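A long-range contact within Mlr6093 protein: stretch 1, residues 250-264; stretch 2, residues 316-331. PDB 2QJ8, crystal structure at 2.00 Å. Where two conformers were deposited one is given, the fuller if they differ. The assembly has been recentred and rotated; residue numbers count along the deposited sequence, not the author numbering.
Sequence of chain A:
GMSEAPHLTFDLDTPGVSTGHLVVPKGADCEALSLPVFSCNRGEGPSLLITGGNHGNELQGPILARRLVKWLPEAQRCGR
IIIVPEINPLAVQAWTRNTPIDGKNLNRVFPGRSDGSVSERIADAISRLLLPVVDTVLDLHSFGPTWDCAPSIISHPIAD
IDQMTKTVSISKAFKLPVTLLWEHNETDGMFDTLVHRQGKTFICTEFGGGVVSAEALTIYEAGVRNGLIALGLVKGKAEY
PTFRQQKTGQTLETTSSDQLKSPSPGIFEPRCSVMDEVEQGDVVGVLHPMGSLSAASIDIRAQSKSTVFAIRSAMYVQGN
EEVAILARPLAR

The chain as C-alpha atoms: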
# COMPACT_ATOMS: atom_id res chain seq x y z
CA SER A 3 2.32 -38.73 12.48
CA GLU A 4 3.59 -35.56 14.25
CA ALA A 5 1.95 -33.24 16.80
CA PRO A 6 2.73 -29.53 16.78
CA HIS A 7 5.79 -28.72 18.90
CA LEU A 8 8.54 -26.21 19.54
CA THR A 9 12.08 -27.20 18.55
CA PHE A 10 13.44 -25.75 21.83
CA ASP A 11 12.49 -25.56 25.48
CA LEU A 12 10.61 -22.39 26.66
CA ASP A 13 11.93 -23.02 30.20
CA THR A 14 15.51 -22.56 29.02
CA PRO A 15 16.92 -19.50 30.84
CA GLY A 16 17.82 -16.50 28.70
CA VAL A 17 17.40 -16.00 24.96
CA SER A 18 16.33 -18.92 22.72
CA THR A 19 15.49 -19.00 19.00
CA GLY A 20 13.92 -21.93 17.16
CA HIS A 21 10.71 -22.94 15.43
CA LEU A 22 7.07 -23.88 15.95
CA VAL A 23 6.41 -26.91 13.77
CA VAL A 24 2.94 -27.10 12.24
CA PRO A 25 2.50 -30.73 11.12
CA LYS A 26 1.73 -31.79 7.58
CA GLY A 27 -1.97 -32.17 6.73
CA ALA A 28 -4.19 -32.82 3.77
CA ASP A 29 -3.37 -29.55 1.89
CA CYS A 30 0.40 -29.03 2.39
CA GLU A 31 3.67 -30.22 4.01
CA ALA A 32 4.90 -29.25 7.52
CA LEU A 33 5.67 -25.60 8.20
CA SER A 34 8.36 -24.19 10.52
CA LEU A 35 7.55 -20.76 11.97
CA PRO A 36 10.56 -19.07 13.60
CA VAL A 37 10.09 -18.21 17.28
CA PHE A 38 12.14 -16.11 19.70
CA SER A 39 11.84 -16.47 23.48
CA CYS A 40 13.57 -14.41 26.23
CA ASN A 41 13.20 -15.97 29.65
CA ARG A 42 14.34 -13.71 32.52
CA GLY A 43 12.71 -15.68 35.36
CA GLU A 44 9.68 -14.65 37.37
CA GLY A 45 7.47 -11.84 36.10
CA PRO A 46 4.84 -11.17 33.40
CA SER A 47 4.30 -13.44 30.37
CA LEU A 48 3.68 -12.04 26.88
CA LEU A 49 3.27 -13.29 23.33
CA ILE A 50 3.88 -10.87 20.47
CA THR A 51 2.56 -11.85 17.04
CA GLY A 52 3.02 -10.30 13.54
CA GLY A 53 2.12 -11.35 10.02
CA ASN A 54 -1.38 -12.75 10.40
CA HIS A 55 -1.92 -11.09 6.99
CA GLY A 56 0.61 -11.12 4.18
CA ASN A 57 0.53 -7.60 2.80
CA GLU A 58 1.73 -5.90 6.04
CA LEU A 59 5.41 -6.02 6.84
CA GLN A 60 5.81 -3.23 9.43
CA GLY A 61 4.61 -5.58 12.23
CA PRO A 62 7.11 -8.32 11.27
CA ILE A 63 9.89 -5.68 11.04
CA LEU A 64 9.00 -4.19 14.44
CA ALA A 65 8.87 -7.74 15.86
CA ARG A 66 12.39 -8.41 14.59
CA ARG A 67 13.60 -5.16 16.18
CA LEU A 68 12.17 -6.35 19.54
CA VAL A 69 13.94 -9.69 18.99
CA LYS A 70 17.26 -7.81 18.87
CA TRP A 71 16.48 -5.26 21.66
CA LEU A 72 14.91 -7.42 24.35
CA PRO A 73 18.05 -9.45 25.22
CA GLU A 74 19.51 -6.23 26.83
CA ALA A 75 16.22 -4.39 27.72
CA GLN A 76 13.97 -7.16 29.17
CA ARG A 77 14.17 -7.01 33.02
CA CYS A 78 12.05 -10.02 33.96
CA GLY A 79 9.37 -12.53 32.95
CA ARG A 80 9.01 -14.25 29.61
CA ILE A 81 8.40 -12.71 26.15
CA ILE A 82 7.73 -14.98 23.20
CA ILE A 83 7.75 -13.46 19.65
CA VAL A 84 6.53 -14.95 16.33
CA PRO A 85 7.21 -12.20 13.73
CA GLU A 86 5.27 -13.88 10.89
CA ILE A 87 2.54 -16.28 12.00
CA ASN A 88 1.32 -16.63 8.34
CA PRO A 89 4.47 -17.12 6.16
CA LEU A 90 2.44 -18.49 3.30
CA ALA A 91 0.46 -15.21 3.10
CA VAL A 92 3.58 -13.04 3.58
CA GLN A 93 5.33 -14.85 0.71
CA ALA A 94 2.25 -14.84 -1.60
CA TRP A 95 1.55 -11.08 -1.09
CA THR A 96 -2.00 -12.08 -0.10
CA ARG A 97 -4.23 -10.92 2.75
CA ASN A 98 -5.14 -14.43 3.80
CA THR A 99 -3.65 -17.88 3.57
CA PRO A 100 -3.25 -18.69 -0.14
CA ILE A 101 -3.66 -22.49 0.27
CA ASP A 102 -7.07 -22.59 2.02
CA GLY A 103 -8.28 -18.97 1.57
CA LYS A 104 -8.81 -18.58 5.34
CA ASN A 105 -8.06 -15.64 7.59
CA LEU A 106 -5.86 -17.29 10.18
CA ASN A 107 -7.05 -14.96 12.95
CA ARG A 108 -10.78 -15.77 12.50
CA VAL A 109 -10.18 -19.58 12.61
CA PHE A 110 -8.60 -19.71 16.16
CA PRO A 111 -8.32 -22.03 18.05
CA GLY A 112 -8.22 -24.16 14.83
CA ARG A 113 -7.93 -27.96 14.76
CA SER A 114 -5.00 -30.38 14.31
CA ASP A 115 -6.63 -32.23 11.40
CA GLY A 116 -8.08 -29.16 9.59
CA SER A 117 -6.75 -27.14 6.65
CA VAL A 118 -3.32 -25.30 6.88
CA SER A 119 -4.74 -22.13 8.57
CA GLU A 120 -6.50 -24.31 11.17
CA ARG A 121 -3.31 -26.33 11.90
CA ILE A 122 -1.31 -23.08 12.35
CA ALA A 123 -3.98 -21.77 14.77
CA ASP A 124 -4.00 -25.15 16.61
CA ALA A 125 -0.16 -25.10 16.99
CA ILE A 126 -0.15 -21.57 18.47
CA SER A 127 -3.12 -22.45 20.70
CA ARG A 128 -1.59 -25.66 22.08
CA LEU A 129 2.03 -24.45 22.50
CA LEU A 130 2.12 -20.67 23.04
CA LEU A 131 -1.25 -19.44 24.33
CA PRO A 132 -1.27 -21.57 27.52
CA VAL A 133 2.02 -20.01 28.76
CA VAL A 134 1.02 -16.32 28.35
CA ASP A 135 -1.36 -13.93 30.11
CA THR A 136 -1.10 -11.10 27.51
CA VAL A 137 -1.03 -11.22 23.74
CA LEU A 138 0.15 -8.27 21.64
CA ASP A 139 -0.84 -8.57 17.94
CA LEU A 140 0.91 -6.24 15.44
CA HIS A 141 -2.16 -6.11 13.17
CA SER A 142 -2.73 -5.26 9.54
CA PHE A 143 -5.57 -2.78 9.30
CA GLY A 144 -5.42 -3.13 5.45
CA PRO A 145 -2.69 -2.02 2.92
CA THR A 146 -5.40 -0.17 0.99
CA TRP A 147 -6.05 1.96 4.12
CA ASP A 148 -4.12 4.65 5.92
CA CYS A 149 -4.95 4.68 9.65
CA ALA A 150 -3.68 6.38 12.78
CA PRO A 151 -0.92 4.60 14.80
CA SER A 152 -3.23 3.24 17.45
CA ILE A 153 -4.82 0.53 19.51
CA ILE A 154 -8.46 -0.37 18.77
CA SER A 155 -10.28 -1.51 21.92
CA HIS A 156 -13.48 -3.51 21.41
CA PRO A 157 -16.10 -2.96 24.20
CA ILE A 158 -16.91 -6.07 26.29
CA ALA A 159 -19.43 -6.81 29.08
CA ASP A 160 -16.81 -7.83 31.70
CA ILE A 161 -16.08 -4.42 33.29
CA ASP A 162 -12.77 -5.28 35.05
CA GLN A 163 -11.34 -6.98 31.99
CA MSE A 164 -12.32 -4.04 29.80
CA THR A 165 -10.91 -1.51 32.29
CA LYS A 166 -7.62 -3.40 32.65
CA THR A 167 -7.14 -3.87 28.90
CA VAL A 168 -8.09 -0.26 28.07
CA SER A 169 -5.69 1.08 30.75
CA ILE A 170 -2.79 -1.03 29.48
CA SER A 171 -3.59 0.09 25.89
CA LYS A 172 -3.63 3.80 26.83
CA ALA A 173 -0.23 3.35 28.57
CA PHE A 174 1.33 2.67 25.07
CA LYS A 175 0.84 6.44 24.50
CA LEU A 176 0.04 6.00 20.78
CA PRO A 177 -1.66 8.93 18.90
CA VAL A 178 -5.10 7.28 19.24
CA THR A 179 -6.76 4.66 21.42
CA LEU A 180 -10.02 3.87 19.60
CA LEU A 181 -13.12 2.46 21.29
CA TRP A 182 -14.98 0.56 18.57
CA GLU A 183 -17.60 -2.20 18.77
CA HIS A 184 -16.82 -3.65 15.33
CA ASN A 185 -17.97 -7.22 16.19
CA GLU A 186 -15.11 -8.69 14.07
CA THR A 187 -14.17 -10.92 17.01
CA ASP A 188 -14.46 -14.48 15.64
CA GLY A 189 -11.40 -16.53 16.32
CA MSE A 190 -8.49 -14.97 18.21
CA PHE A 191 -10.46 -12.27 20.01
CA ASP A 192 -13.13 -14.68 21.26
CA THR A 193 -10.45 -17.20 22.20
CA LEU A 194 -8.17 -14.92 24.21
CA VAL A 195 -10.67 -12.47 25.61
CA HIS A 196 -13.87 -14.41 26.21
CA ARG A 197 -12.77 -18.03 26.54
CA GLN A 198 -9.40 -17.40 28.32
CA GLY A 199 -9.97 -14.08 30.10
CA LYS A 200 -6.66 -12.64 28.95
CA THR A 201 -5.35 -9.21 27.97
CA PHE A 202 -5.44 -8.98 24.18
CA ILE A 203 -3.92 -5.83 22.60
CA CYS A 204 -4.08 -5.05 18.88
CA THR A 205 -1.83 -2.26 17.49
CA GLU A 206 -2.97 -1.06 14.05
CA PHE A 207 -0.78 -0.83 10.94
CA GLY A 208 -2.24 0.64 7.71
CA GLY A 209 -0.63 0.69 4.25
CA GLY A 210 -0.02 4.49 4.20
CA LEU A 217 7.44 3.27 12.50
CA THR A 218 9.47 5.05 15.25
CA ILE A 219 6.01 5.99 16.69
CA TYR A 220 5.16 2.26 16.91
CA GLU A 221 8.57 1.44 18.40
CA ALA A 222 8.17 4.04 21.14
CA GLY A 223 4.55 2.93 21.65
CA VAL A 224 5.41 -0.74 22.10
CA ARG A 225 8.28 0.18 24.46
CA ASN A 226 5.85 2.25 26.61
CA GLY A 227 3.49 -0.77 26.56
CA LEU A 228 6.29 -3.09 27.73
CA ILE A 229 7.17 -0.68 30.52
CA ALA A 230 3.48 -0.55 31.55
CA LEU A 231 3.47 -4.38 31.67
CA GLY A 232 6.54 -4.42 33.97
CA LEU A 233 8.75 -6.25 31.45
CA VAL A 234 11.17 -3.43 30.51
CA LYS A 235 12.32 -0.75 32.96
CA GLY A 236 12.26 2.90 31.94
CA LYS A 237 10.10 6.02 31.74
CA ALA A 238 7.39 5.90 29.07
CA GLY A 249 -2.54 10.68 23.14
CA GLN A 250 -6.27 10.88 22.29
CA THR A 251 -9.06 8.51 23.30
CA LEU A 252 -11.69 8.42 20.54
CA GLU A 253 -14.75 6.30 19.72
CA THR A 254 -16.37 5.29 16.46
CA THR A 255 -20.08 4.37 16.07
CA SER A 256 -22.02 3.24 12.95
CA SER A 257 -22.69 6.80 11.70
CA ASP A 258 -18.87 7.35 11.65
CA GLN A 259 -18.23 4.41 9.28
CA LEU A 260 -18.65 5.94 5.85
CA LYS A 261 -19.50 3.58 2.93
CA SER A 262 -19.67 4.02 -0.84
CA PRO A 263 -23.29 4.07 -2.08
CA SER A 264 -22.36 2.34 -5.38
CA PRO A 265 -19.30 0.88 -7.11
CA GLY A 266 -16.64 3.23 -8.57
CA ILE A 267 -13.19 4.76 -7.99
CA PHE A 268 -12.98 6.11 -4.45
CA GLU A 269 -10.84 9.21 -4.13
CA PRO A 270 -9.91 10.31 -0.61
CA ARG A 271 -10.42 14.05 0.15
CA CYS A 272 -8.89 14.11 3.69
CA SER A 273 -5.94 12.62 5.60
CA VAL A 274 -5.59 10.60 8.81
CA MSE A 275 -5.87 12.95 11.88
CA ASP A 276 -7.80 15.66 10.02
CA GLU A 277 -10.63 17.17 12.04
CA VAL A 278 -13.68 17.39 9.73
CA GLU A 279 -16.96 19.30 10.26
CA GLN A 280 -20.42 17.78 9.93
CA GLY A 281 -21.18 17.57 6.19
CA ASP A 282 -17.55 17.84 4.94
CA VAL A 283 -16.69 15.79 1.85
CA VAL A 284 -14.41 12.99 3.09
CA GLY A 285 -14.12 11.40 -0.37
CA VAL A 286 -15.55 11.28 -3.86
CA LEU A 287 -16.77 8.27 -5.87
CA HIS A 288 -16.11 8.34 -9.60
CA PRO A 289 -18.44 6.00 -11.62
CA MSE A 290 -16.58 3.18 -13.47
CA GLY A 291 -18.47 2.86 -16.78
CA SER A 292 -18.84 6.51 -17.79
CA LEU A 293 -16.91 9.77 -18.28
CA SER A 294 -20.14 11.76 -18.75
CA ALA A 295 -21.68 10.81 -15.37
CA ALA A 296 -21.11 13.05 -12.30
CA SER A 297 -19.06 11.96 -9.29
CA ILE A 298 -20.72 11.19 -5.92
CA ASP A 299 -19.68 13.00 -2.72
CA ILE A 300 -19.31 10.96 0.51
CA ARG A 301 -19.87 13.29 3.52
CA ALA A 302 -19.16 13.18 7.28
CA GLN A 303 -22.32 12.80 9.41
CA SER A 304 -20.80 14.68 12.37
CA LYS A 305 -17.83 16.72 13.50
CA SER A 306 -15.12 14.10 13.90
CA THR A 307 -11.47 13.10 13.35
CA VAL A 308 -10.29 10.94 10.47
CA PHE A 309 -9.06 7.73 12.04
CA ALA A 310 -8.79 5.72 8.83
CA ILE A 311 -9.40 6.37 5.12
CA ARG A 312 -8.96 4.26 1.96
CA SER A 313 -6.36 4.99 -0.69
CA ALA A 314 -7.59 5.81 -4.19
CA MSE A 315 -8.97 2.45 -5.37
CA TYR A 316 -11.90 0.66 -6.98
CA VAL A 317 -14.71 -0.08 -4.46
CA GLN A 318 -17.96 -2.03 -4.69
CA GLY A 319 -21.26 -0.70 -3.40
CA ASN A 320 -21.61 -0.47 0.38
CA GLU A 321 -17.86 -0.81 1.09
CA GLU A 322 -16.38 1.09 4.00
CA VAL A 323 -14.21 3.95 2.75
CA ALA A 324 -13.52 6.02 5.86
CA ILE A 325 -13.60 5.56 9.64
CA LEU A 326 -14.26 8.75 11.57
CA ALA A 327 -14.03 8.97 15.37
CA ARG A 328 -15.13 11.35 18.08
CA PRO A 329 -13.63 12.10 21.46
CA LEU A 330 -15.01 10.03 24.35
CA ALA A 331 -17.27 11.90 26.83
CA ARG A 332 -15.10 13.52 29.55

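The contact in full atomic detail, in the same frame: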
# COMPACT_ATOMS: atom_id res chain seq x y z
N GLN A 250 -4.84 10.58 22.30
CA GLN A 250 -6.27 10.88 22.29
C GLN A 250 -7.05 9.58 22.42
O GLN A 250 -6.67 8.58 21.82
CB GLN A 250 -6.73 11.52 20.97
CG GLN A 250 -6.14 12.86 20.61
CD GLN A 250 -6.77 13.43 19.35
OE1 GLN A 250 -6.17 13.44 18.28
NE2 GLN A 250 -8.02 13.85 19.46
N THR A 251 -8.14 9.63 23.17
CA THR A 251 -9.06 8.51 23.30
C THR A 251 -10.33 8.90 22.52
O THR A 251 -11.05 9.86 22.88
CB THR A 251 -9.35 8.16 24.75
OG1 THR A 251 -8.10 7.99 25.43
CG2 THR A 251 -10.15 6.84 24.82
N LEU A 252 -10.60 8.14 21.47
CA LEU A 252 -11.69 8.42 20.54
C LEU A 252 -12.59 7.21 20.45
O LEU A 252 -12.21 6.13 20.88
CB LEU A 252 -11.09 8.75 19.15
CG LEU A 252 -10.10 9.91 19.02
CD1 LEU A 252 -9.63 10.08 17.55
CD2 LEU A 252 -10.68 11.21 19.54
N GLU A 253 -13.81 7.41 19.95
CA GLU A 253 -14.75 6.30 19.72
C GLU A 253 -15.39 6.46 18.36
O GLU A 253 -15.58 7.59 17.88
CB GLU A 253 -15.84 6.16 20.81
CG GLU A 253 -16.81 7.26 20.89
CD GLU A 253 -17.78 7.10 22.05
OE1 GLU A 253 -17.89 5.99 22.63
OE2 GLU A 253 -18.43 8.10 22.37
N THR A 254 -15.73 5.32 17.78
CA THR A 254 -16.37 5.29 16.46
C THR A 254 -17.62 4.44 16.57
O THR A 254 -17.59 3.34 17.13
CB THR A 254 -15.45 4.80 15.32
OG1 THR A 254 -16.22 4.62 14.12
CG2 THR A 254 -14.80 3.51 15.63
N THR A 255 -18.74 5.00 16.08
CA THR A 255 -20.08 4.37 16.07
C THR A 255 -20.49 4.22 14.61
O THR A 255 -19.81 4.76 13.73
CB THR A 255 -21.15 5.20 16.88
OG1 THR A 255 -21.35 6.49 16.27
CG2 THR A 255 -20.72 5.36 18.34
N SER A 256 -21.59 3.51 14.35
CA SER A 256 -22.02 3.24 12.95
C SER A 256 -22.14 4.44 12.03
O SER A 256 -21.72 4.35 10.88
CB SER A 256 -23.29 2.40 12.91
OG SER A 256 -22.93 1.04 13.13
N SER A 257 -22.61 5.58 12.53
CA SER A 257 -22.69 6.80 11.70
C SER A 257 -21.30 7.39 11.26
O SER A 257 -21.25 8.23 10.35
CB SER A 257 -23.53 7.86 12.40
OG SER A 257 -22.95 8.24 13.62
N ASP A 258 -20.23 6.94 11.92
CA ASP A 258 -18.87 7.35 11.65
C ASP A 258 -18.17 6.47 10.62
O ASP A 258 -17.05 6.79 10.21
CB ASP A 258 -18.04 7.29 12.93
CG ASP A 258 -18.50 8.21 14.00
OD1 ASP A 258 -18.70 9.40 13.71
OD2 ASP A 258 -18.57 7.77 15.17
N GLN A 259 -18.79 5.34 10.25
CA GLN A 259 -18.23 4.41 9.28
C GLN A 259 -18.85 4.73 7.94
O GLN A 259 -19.96 4.32 7.65
CB GLN A 259 -18.55 2.96 9.69
CG GLN A 259 -17.90 2.56 11.02
CD GLN A 259 -18.50 1.29 11.56
OE1 GLN A 259 -18.84 1.21 12.74
NE2 GLN A 259 -18.70 0.30 10.70
N LEU A 260 -18.13 5.49 7.12
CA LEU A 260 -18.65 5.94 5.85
C LEU A 260 -18.43 4.85 4.76
O LEU A 260 -17.35 4.26 4.65
CB LEU A 260 -18.04 7.29 5.48
CG LEU A 260 -18.17 8.41 6.52
CD1 LEU A 260 -17.47 9.64 6.01
CD2 LEU A 260 -19.63 8.74 6.83
N LYS A 261 -19.48 4.61 3.98
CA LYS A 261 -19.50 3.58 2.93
C LYS A 261 -19.82 4.22 1.57
O LYS A 261 -20.42 5.27 1.51
CB LYS A 261 -20.56 2.52 3.27
CG LYS A 261 -20.28 1.70 4.55
CD LYS A 261 -21.51 0.91 4.99
N SER A 262 -19.36 3.58 0.50
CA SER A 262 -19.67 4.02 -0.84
C SER A 262 -21.12 3.58 -1.13
O SER A 262 -21.49 2.47 -0.79
CB SER A 262 -18.74 3.36 -1.84
OG SER A 262 -18.78 1.94 -1.71
N PRO A 263 -21.92 4.44 -1.77
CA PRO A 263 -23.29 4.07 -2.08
C PRO A 263 -23.42 3.17 -3.32
O PRO A 263 -24.50 2.61 -3.56
CB PRO A 263 -23.94 5.42 -2.36
CG PRO A 263 -22.83 6.19 -3.02
CD PRO A 263 -21.60 5.79 -2.28
N SER A 264 -22.36 3.09 -4.13
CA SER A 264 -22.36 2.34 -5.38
C SER A 264 -20.91 2.04 -5.76
O SER A 264 -20.01 2.53 -5.09
CB SER A 264 -23.12 3.13 -6.48
OG SER A 264 -22.75 4.50 -6.57
N TYR A 316 -10.57 1.08 -6.54
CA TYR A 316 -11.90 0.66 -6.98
C TYR A 316 -12.66 0.06 -5.78
O TYR A 316 -12.11 -0.76 -5.06
CB TYR A 316 -11.82 -0.41 -8.07
CG TYR A 316 -11.21 0.05 -9.38
CD1 TYR A 316 -11.80 1.05 -10.12
CD2 TYR A 316 -10.06 -0.56 -9.89
CE1 TYR A 316 -11.26 1.44 -11.32
CE2 TYR A 316 -9.51 -0.17 -11.07
CZ TYR A 316 -10.11 0.83 -11.78
OH TYR A 316 -9.56 1.21 -12.96
N VAL A 317 -13.90 0.47 -5.57
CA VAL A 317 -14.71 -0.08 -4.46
C VAL A 317 -16.02 -0.57 -5.04
O VAL A 317 -16.47 -0.07 -6.06
CB VAL A 317 -15.05 0.95 -3.33
CG1 VAL A 317 -13.79 1.34 -2.53
CG2 VAL A 317 -15.82 2.15 -3.88
N GLN A 318 -16.62 -1.55 -4.37
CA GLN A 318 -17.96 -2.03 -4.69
C GLN A 318 -18.93 -1.18 -3.89
O GLN A 318 -18.52 -0.34 -3.07
CB GLN A 318 -18.13 -3.51 -4.30
CG GLN A 318 -17.34 -4.51 -5.16
CD GLN A 318 -17.80 -4.56 -6.62
OE1 GLN A 318 -18.86 -4.02 -6.99
NE2 GLN A 318 -16.99 -5.21 -7.47
N GLY A 319 -20.21 -1.38 -4.15
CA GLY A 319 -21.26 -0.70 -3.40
C GLY A 319 -21.22 -1.16 -1.96
O GLY A 319 -20.83 -2.31 -1.66
N ASN A 320 -21.56 -0.23 -1.06
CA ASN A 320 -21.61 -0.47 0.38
C ASN A 320 -20.29 -0.89 1.06
O ASN A 320 -20.31 -1.56 2.11
CB ASN A 320 -22.72 -1.48 0.68
CG ASN A 320 -23.31 -1.30 2.07
OD1 ASN A 320 -24.11 -0.39 2.30
ND2 ASN A 320 -22.91 -2.18 3.00
N GLU A 321 -19.15 -0.53 0.47
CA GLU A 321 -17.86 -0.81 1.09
C GLU A 321 -17.45 0.37 1.93
O GLU A 321 -17.67 1.49 1.51
CB GLU A 321 -16.74 -1.05 0.09
CG GLU A 321 -16.69 -2.44 -0.48
CD GLU A 321 -15.37 -2.69 -1.14
OE1 GLU A 321 -14.33 -2.70 -0.44
OE2 GLU A 321 -15.38 -2.89 -2.37
N GLU A 322 -16.82 0.08 3.06
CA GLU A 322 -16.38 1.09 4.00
C GLU A 322 -15.19 1.82 3.38
O GLU A 322 -14.26 1.19 2.89
CB GLU A 322 -15.99 0.49 5.38
CG GLU A 322 -17.18 -0.11 6.19
CD GLU A 322 -16.79 -0.54 7.64
OE1 GLU A 322 -15.58 -0.78 7.94
OE2 GLU A 322 -17.72 -0.64 8.48
N VAL A 323 -15.26 3.13 3.36
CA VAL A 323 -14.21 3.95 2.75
C VAL A 323 -13.51 4.87 3.71
O VAL A 323 -12.45 5.33 3.41
CB VAL A 323 -14.72 4.72 1.51
CG1 VAL A 323 -15.13 3.72 0.43
CG2 VAL A 323 -15.86 5.69 1.88
N ALA A 324 -14.13 5.18 4.85
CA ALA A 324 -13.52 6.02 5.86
C ALA A 324 -14.06 5.66 7.24
O ALA A 324 -15.23 5.24 7.36
CB ALA A 324 -13.76 7.53 5.52
N ILE A 325 -13.20 5.77 8.25
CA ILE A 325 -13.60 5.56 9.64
C ILE A 325 -13.29 6.85 10.39
O ILE A 325 -12.12 7.24 10.51
CB ILE A 325 -12.90 4.39 10.31
CG1 ILE A 325 -13.22 3.11 9.53
CG2 ILE A 325 -13.39 4.25 11.76
CD1 ILE A 325 -12.46 1.97 10.00
N LEU A 326 -14.34 7.50 10.84
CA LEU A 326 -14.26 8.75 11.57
C LEU A 326 -14.44 8.37 13.05
O LEU A 326 -14.95 7.29 13.36
CB LEU A 326 -15.33 9.73 11.08
CG LEU A 326 -15.06 10.56 9.81
CD1 LEU A 326 -14.18 9.90 8.78
CD2 LEU A 326 -16.37 11.07 9.18
N ALA A 327 -13.93 9.21 13.93
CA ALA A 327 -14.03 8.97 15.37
C ALA A 327 -14.24 10.29 16.09
O ALA A 327 -13.86 11.36 15.59
CB ALA A 327 -12.78 8.28 15.87
N ARG A 328 -14.85 10.19 17.26
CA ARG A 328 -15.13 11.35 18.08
C ARG A 328 -14.57 11.16 19.45
O ARG A 328 -14.53 10.05 19.92
CB ARG A 328 -16.62 11.52 18.21
CG ARG A 328 -17.31 11.68 16.89
CD ARG A 328 -18.77 11.86 17.13
NE ARG A 328 -19.55 11.06 16.21
CZ ARG A 328 -20.88 10.93 16.27
NH1 ARG A 328 -21.61 11.57 17.20
NH2 ARG A 328 -21.49 10.16 15.36
N PRO A 329 -14.19 12.27 20.12
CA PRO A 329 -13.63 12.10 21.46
C PRO A 329 -14.65 11.55 22.47
O PRO A 329 -15.83 11.87 22.39
CB PRO A 329 -13.23 13.53 21.84
CG PRO A 329 -14.10 14.38 21.04
CD PRO A 329 -14.29 13.68 19.75
N LEU A 330 -14.18 10.66 23.34
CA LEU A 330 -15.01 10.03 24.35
C LEU A 330 -15.48 11.12 25.33
O LEU A 330 -14.76 12.10 25.57
CB LEU A 330 -14.17 8.93 25.04
CG LEU A 330 -14.76 7.92 26.02
CD1 LEU A 330 -15.81 7.07 25.36
CD2 LEU A 330 -13.66 7.04 26.60
N ALA A 331 -16.71 10.96 25.86
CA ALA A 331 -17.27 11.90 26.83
C ALA A 331 -16.32 11.99 28.03
O ALA A 331 -15.84 10.96 28.53
CB ALA A 331 -18.65 11.45 27.28

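The two stretches run antiparallel and bury 1225 Å² between them. Strand 322-329 is long enough to pair with two separate segments of the first stretch, a strand that begins at Gln250 and the short strand 259-261, and the excursion between those segments carries a short 3-10 segment, 256-258. Three residues, Arg328, Leu260 and Ser262, organise the contact at successive levels.

Arg328 has the largest covered area, 98 Å². Its backbone forms a reciprocal pair with Glu253, with Glu253 N donating to Arg328 O (2.7 Å) and Arg328 N to Glu253 O (2.8 Å). Next along the ladder, Leu330 N reaches Thr251 O at 3.3 Å. The Arg328 side chain extends to the 3-10 segment, where its NE forms a salt bridge with Asp258 OD1 (3.1 Å); a weak hydrogen bond from Arg328 NH2 to the same Asp258 OD1 (3.3 Å) supplements it. The other carboxylate oxygen, Asp258 OD2, accepts from Thr255 N at 2.9 Å, so a single acidic side chain both braces the turn and holds the arginine. The backbone of Asp258 contributes as well, its O accepting from Leu326 N (2.9 Å), while Thr254 OG1 donates to Leu326 O (3.1 Å). Leu326 is thereby bonded through both its backbone polar atoms where the first stretch leaves the regular ladder.

Leu260, buried and covered over 84 Å², anchors the second segment. Its N donates to Ala324 O (2.9 Å), whereas its O receives Val323 N at 2.7 Å and, weakly, Ala324 N at 3.4 Å. This shared acceptor marks a beta bulge: the register shifts by one residue before Lys261 pairs with Glu322. The Leu260 side chain lies on the same face as Ala324, and its CD1 packs against Leu326 CD2 at 3.6 Å, an apolar contact. On the face shared by Gln259, Ile325, Lys261 and Glu322, Gln259 NE2 donates to Glu322 OE2 at 2.6 Å, and Lys261 CG comes to 3.9 Å from Glu322 CG.

Ser262, covered over 76 Å², fastens the first stretch to the type II turn from Gln318 to Glu321. Its N donates to Glu321 O (2.9 Å) and its O accepts from Asn320 N (2.7 Å). The hydroxyl plays both parts, since Ser262 OG donates to Gln318 O at 2.7 Å and weakly accepts from Glu321 N at 3.3 Å. One small side chain thus binds both ends of the turn, which Gln318 N and Glu321 OE2 also bridge at 2.7 Å.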